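Local coordinates for protein alpha-1,2-mannosidase (Bacteroides thetaiotaomicron, PDB 2WW2) that hydrolyses alpha-mannosides with inversion of configuration, as a calcium-dependent enzyme of glycoside hydrolase family 92, at residues 340-343 with 348-351; 351-356 with 385-390. All coordinates share one frame; numbering follows the deposited sequence.

Contact 1: residues 340-343 with 348-351; sequences PLFT and EVSE
The hydroxyl end of S350 is set against the backbone turn carrying F342 and T343, while V349 meets the ring of F342 beside it. These are two successive helices, 338-345 and 347-364, joined by a tight turn within the catalytic domain, which in family 92 is an (alpha/alpha)6 barrel. At the closest point the CA atoms of T343 and S350 lie 5.8 Å apart, a spacing that favours a small residue such as serine at the second position. Its OG stands anti to the carbonyl carbon (chi1 -52°), which brings it to 3.2 Å from CB of F342. The same oxygen lies 3.7 Å from CG2 of T343, so both neighbours present carbon to it. It also comes to 3.3 Å from N of T343, but at an angle too poor for a hydrogen bond; no hydrogen bond links the two segments, whose contact is one of packing.

F342 supplies the apolar bulk. Its ring slants across the corner, with CD2 4.4 Å from CG1 of V349, a looser approach than that at the serine. The beta-branched valine is compact enough to lie beside the ring. Both side chains continue onto W36, from the N-terminal part of the chain; its ring and that of H339 each pack edge-to-face with F342.

T343 serves two directions at once. Its methyl faces S350, whereas its hydroxyl turns back onto its own helix and also bonds K394 NZ. Threonine suits this place because one beta carbon bears both groups: OG1 donates to the carbonyl O of P340, one turn earlier, over 2.7 Å, meeting it at a C=O...OG1 angle of 121°, with the donor 20° from the carbonyl plane.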
ATOM      1  N   PRO A 340       7.146  34.837  -5.352  1.00  8.79           N
ATOM      2  CA  PRO A 340       7.285  35.521  -4.063  1.00  7.86           C
ATOM      3  C   PRO A 340       8.736  35.685  -3.634  1.00  7.80           C
ATOM      4  O   PRO A 340       9.087  36.718  -3.059  1.00  7.16           O
ATOM      5  CB  PRO A 340       6.534  34.611  -3.103  1.00  8.18           C
ATOM      6  CG  PRO A 340       5.377  34.054  -4.003  1.00  8.98           C
ATOM      7  CD  PRO A 340       6.075  33.819  -5.341  1.00  8.57           C
ATOM      8  N   LEU A 341       9.585  34.687  -3.890  1.00  7.65           N
ATOM      9  CA  LEU A 341      11.002  34.877  -3.583  1.00  7.83           C
ATOM     10  C   LEU A 341      11.552  36.074  -4.375  1.00  7.75           C
ATOM     11  O   LEU A 341      12.313  36.883  -3.831  1.00  7.55           O
ATOM     12  CB  LEU A 341      11.830  33.604  -3.872  1.00  7.51           C
ATOM     13  CG  LEU A 341      13.282  33.660  -3.361  1.00  8.61           C
ATOM     14  CD1 LEU A 341      13.332  33.645  -1.838  1.00  6.47           C
ATOM     15  CD2 LEU A 341      14.189  32.513  -3.927  1.00  8.87           C
ATOM     16  N   PHE A 342      11.191  36.192  -5.655  1.00  7.21           N
ATOM     17  CA  PHE A 342      11.636  37.350  -6.431  1.00  7.66           C
ATOM     18  C   PHE A 342      11.151  38.661  -5.796  1.00  6.94           C
ATOM     19  O   PHE A 342      11.922  39.610  -5.661  1.00  7.15           O
ATOM     20  CB  PHE A 342      11.185  37.296  -7.921  1.00  6.74           C
ATOM     21  CG  PHE A 342      11.659  36.074  -8.678  1.00  9.21           C
ATOM     22  CD1 PHE A 342      12.836  35.402  -8.313  1.00  7.96           C
ATOM     23  CD2 PHE A 342      10.933  35.601  -9.771  1.00  7.44           C
ATOM     24  CE1 PHE A 342      13.266  34.266  -9.031  1.00  9.83           C
ATOM     25  CE2 PHE A 342      11.348  34.463 -10.477  1.00  9.97           C
ATOM     26  CZ  PHE A 342      12.520  33.794 -10.102  1.00  7.84           C
ATOM     27  N   THR A 343       9.888  38.727  -5.394  1.00  7.08           N
ATOM     28  CA  THR A 343       9.381  39.997  -4.854  1.00  7.25           C
ATOM     29  C   THR A 343      10.179  40.429  -3.641  1.00  7.94           C
ATOM     30  O   THR A 343      10.229  41.615  -3.332  1.00  8.04           O
ATOM     31  CB  THR A 343       7.871  39.934  -4.438  1.00  7.97           C
ATOM     32  OG1 THR A 343       7.713  38.995  -3.372  1.00  7.55           O
ATOM     33  CG2 THR A 343       6.984  39.528  -5.630  1.00  6.58           C
ATOM     34  N   GLU A 348      13.667  43.649  -8.643  1.00  9.40           N
ATOM     35  CA  GLU A 348      13.891  44.273  -9.951  1.00 10.40           C
ATOM     36  C   GLU A 348      13.424  43.301 -11.030  1.00 10.40           C
ATOM     37  O   GLU A 348      13.011  43.717 -12.123  1.00 10.93           O
ATOM     38  CB  GLU A 348      15.365  44.690 -10.169  1.00 10.05           C
ATOM     39  CG  GLU A 348      16.341  43.544 -10.396  1.00 10.69           C
ATOM     40  CD  GLU A 348      16.911  42.952  -9.102  1.00 13.46           C
ATOM     41  OE1 GLU A 348      16.284  43.053  -8.023  1.00 11.89           O
ATOM     42  OE2 GLU A 348      18.007  42.386  -9.169  1.00 13.90           O
ATOM     43  N   VAL A 349      13.476  42.003 -10.721  1.00  9.81           N
ATOM     44  CA  VAL A 349      12.965  41.014 -11.667  1.00  9.46           C
ATOM     45  C   VAL A 349      11.436  41.057 -11.731  1.00  9.33           C
ATOM     46  O   VAL A 349      10.859  41.136 -12.824  1.00  9.00           O
ATOM     47  CB  VAL A 349      13.471  39.607 -11.344  1.00  9.52           C
ATOM     48  CG1 VAL A 349      12.908  38.592 -12.370  1.00  9.65           C
ATOM     49  CG2 VAL A 349      15.010  39.621 -11.376  1.00 10.13           C
ATOM     50  N   SER A 350      10.784  41.075 -10.568  1.00  8.46           N
ATOM     51  CA  SER A 350       9.314  41.135 -10.532  1.00  8.37           C
ATOM     52  C   SER A 350       8.799  42.410 -11.195  1.00  8.13           C
ATOM     53  O   SER A 350       7.716  42.412 -11.799  1.00  8.27           O
ATOM     54  CB  SER A 350       8.800  41.049  -9.092  1.00  8.18           C
ATOM     55  OG  SER A 350       9.351  39.919  -8.423  1.00  7.86           O
ATOM     56  N   GLU A 351       9.550  43.503 -11.063  1.00  8.16           N
ATOM     57  CA  GLU A 351       9.160  44.757 -11.731  1.00  8.72           C
ATOM     58  C   GLU A 351       8.989  44.542 -13.242  1.00  8.74           C
ATOM     59  O   GLU A 351       8.053  45.075 -13.848  1.00  8.90           O
ATOM     60  CB  GLU A 351      10.178  45.887 -11.475  1.00  9.29           C
ATOM     61  CG  GLU A 351      10.138  46.449 -10.051  1.00 10.71           C
ATOM     62  CD  GLU A 351      11.230  47.468  -9.764  1.00 15.11           C
ATOM     63  OE1 GLU A 351      12.154  47.641 -10.584  1.00 16.68           O
ATOM     64  OE2 GLU A 351      11.160  48.105  -8.704  1.00 16.27           O
TER

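Contact 2: residues 351-356 with 385-390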
ATOM      1  N   GLU A 351       9.550  43.503 -11.063  1.00  8.16           N
ATOM      2  CA  GLU A 351       9.160  44.757 -11.731  1.00  8.72           C
ATOM      3  C   GLU A 351       8.989  44.542 -13.242  1.00  8.74           C
ATOM      4  O   GLU A 351       8.053  45.075 -13.848  1.00  8.90           O
ATOM      5  CB  GLU A 351      10.178  45.887 -11.475  1.00  9.29           C
ATOM      6  CG  GLU A 351      10.138  46.449 -10.051  1.00 10.71           C
ATOM      7  CD  GLU A 351      11.230  47.468  -9.764  1.00 15.11           C
ATOM      8  OE1 GLU A 351      12.154  47.641 -10.584  1.00 16.68           O
ATOM      9  OE2 GLU A 351      11.160  48.105  -8.704  1.00 16.27           O
ATOM     10  N   ARG A 352       9.910  43.795 -13.851  1.00  8.06           N
ATOM     11  CA  ARG A 352       9.873  43.558 -15.300  1.00  8.14           C
ATOM     12  C   ARG A 352       8.908  42.417 -15.674  1.00  8.40           C
ATOM     13  O   ARG A 352       8.228  42.477 -16.717  1.00  7.78           O
ATOM     14  CB  ARG A 352      11.282  43.265 -15.839  1.00  7.99           C
ATOM     15  CG  ARG A 352      12.288  44.391 -15.577  1.00  9.93           C
ATOM     16  CD  ARG A 352      13.631  44.129 -16.258  1.00 10.37           C
ATOM     17  NE  ARG A 352      14.345  43.008 -15.653  1.00 12.74           N
ATOM     18  CZ  ARG A 352      15.381  43.145 -14.826  1.00 14.23           C
ATOM     19  NH1 ARG A 352      15.806  44.358 -14.492  1.00 13.79           N
ATOM     20  NH2 ARG A 352      15.983  42.075 -14.319  1.00 13.69           N
ATOM     21  N   VAL A 353       8.844  41.391 -14.823  1.00  8.47           N
ATOM     22  CA  VAL A 353       7.945  40.257 -15.065  1.00  8.62           C
ATOM     23  C   VAL A 353       6.497  40.714 -15.062  1.00  9.37           C
ATOM     24  O   VAL A 353       5.687  40.297 -15.919  1.00  9.01           O
ATOM     25  CB  VAL A 353       8.124  39.147 -14.003  1.00  9.31           C
ATOM     26  CG1 VAL A 353       6.955  38.149 -14.069  1.00  8.54           C
ATOM     27  CG2 VAL A 353       9.453  38.418 -14.218  1.00  8.16           C
ATOM     28  N   THR A 354       6.149  41.575 -14.109  1.00  8.34           N
ATOM     29  CA  THR A 354       4.754  42.043 -14.042  1.00  9.09           C
ATOM     30  C   THR A 354       4.411  42.873 -15.272  1.00  9.74           C
ATOM     31  O   THR A 354       3.343  42.674 -15.874  1.00  9.41           O
ATOM     32  CB  THR A 354       4.428  42.818 -12.734  1.00  9.07           C
ATOM     33  OG1 THR A 354       5.386  43.863 -12.561  1.00  8.34           O
ATOM     34  CG2 THR A 354       4.498  41.858 -11.517  1.00  9.78           C
ATOM     35  N   GLN A 355       5.316  43.764 -15.678  1.00 10.58           N
ATOM     36  CA  GLN A 355       5.116  44.496 -16.942  1.00 12.09           C
ATOM     37  C   GLN A 355       4.935  43.551 -18.137  1.00 10.38           C
ATOM     38  O   GLN A 355       4.125  43.815 -19.032  1.00 10.29           O
ATOM     39  CB  GLN A 355       6.317  45.388 -17.273  1.00 13.35           C
ATOM     40  CG  GLN A 355       6.394  46.744 -16.607  1.00 18.39           C
ATOM     41  CD  GLN A 355       7.765  47.372 -16.845  1.00 24.51           C
ATOM     42  OE1 GLN A 355       8.668  47.315 -15.977  1.00 27.81           O
ATOM     43  NE2 GLN A 355       7.959  47.908 -18.049  1.00 24.39           N
ATOM     44  N   SER A 356       5.708  42.472 -18.177  1.00  9.79           N
ATOM     45  CA  SER A 356       5.650  41.548 -19.316  0.50  9.83           C
ATOM     46  C   SER A 356       4.326  40.791 -19.401  1.00  9.66           C
ATOM     47  O   SER A 356       3.878  40.434 -20.495  1.00  9.83           O
ATOM     48  CB  SER A 356       6.828  40.566 -19.322  0.50  9.92           C
ATOM     49  OG  SER A 356       6.715  39.601 -18.292  0.50 10.66           O
ATOM     50  N   VAL A 385      -2.806  36.306 -12.109  1.00  8.08           N
ATOM     51  CA  VAL A 385      -3.338  37.339 -11.225  1.00  8.18           C
ATOM     52  C   VAL A 385      -2.533  37.408  -9.930  1.00  8.52           C
ATOM     53  O   VAL A 385      -2.219  38.487  -9.407  1.00  9.21           O
ATOM     54  CB  VAL A 385      -4.818  37.045 -10.919  1.00  8.23           C
ATOM     55  CG1 VAL A 385      -5.338  37.995  -9.870  1.00  9.45           C
ATOM     56  CG2 VAL A 385      -5.640  37.137 -12.240  1.00  7.97           C
ATOM     57  N   SER A 386      -2.172  36.250  -9.417  1.00  8.74           N
ATOM     58  CA  SER A 386      -1.409  36.199  -8.175  1.00  8.67           C
ATOM     59  C   SER A 386      -0.062  36.924  -8.302  1.00  8.79           C
ATOM     60  O   SER A 386       0.327  37.686  -7.414  1.00  8.43           O
ATOM     61  CB  SER A 386      -1.188  34.742  -7.742  1.00  8.95           C
ATOM     62  OG  SER A 386      -0.313  34.698  -6.618  1.00 10.00           O
ATOM     63  N   LEU A 387       0.658  36.695  -9.396  1.00  8.60           N
ATOM     64  CA  LEU A 387       1.942  37.388  -9.591  1.00  8.36           C
ATOM     65  C   LEU A 387       1.766  38.901  -9.566  1.00  8.28           C
ATOM     66  O   LEU A 387       2.540  39.624  -8.943  1.00  7.72           O
ATOM     67  CB  LEU A 387       2.565  37.012 -10.935  1.00  8.63           C
ATOM     68  CG  LEU A 387       3.508  35.803 -10.915  1.00  8.99           C
ATOM     69  CD1 LEU A 387       2.731  34.524 -10.557  1.00  5.53           C
ATOM     70  CD2 LEU A 387       4.176  35.681 -12.299  1.00 11.06           C
ATOM     71  N   LEU A 388       0.746  39.384 -10.259  1.00  7.44           N
ATOM     72  CA  LEU A 388       0.497  40.817 -10.275  1.00  7.47           C
ATOM     73  C   LEU A 388       0.121  41.347  -8.888  1.00  7.27           C
ATOM     74  O   LEU A 388       0.627  42.376  -8.438  1.00  6.58           O
ATOM     75  CB  LEU A 388      -0.607  41.162 -11.292  1.00  7.38           C
ATOM     76  CG  LEU A 388      -0.332  40.897 -12.786  1.00  7.74           C
ATOM     77  CD1 LEU A 388      -1.559  41.297 -13.642  1.00  6.78           C
ATOM     78  CD2 LEU A 388       0.876  41.701 -13.224  1.00  9.19           C
ATOM     79  N   VAL A 389      -0.796  40.661  -8.217  1.00  7.54           N
ATOM     80  CA  VAL A 389      -1.327  41.200  -6.947  1.00  7.11           C
ATOM     81  C   VAL A 389      -0.330  41.031  -5.792  1.00  7.46           C
ATOM     82  O   VAL A 389      -0.151  41.933  -4.957  1.00  6.79           O
ATOM     83  CB  VAL A 389      -2.671  40.551  -6.604  1.00  7.33           C
ATOM     84  CG1 VAL A 389      -3.126  40.995  -5.203  1.00  6.79           C
ATOM     85  CG2 VAL A 389      -3.712  40.932  -7.691  1.00  4.77           C
ATOM     86  N   ASP A 390       0.332  39.882  -5.746  1.00  7.22           N
ATOM     87  CA  ASP A 390       1.337  39.676  -4.708  1.00  7.57           C
ATOM     88  C   ASP A 390       2.388  40.787  -4.791  1.00  8.24           C
ATOM     89  O   ASP A 390       2.781  41.382  -3.757  1.00  8.01           O
ATOM     90  CB  ASP A 390       1.991  38.291  -4.818  1.00  8.03           C
ATOM     91  CG  ASP A 390       2.955  38.014  -3.671  1.00  9.37           C
ATOM     92  OD1 ASP A 390       2.499  38.011  -2.497  1.00 10.16           O
ATOM     93  OD2 ASP A 390       4.167  37.816  -3.935  1.00 10.32           O
TER
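T354 and L388 lie alongside each other, pointing in opposite senses, where helices 347-364 and 383-393 come together, probably as part of the (alpha/alpha)6 barrel of the catalytic domain. The short segments run at 133° to each other and their axes approach to 9.8 Å. The tight part lies at the threonine, where CA of T354 is 5.8 Å from CA of L388. There CD2 of L388 reaches 3.8 Å from CB of T354 and 3.7 Å from the carbonyl O of the same residue, packing a methyl against the helix backbone itself. Leucine can do this because its branch lies one carbon farther out: although CB is not aimed at the partner helix, the tip bends towards it.

T354 divides its two branches. With OG1 between the backbone N and the carbonyl carbon (chi1 53°), the hydroxyl can bond the carbonyl O of S350 one turn back, and CG2 is offered to the other helix, 3.9 Å from L387 O. Threonine is thus short enough for close backbones and gives up no unpaired hydroxyl to an apolar seam.

Beside this, V353 and L387 make a less intimate apolar contact, in which CG1 of V353 lies 4.1 Å from CD2 of L387, and both also touch H339. Farther round helix 347-364 the partly exposed E351, R352 and Q355 make no contact with 385-390; long polar side chains suit that side.

The joint is buried among other secondary structure. R352 NE is hydrogen-bonded to Y326 OH, linking this helix to strand 326-330. On helix 383-393, V385 and V389 pack against helix 444-465, and M408 of helix 401-413 touches V385, L388 and V389.

From the N terminus, helix 338-345 comes first, and contact 1 closes the very short connection to helix 347-364, four residues of which three are themselves helical. Contact 2 starts on E351, the residue at which contact 1 ends, and closes a longer excursion of 28 residues that includes strand 370-371 before the chain returns as helix 383-393. The two closures therefore follow one another, neither enclosing nor crossing. Their centres are only about 8 Å apart, and they meet directly: D390 OD2 packs 3.7 Å from CG2 of T343. Helix 383-393 thus touches both earlier helices, making a three-helix cluster within the catalytic domain.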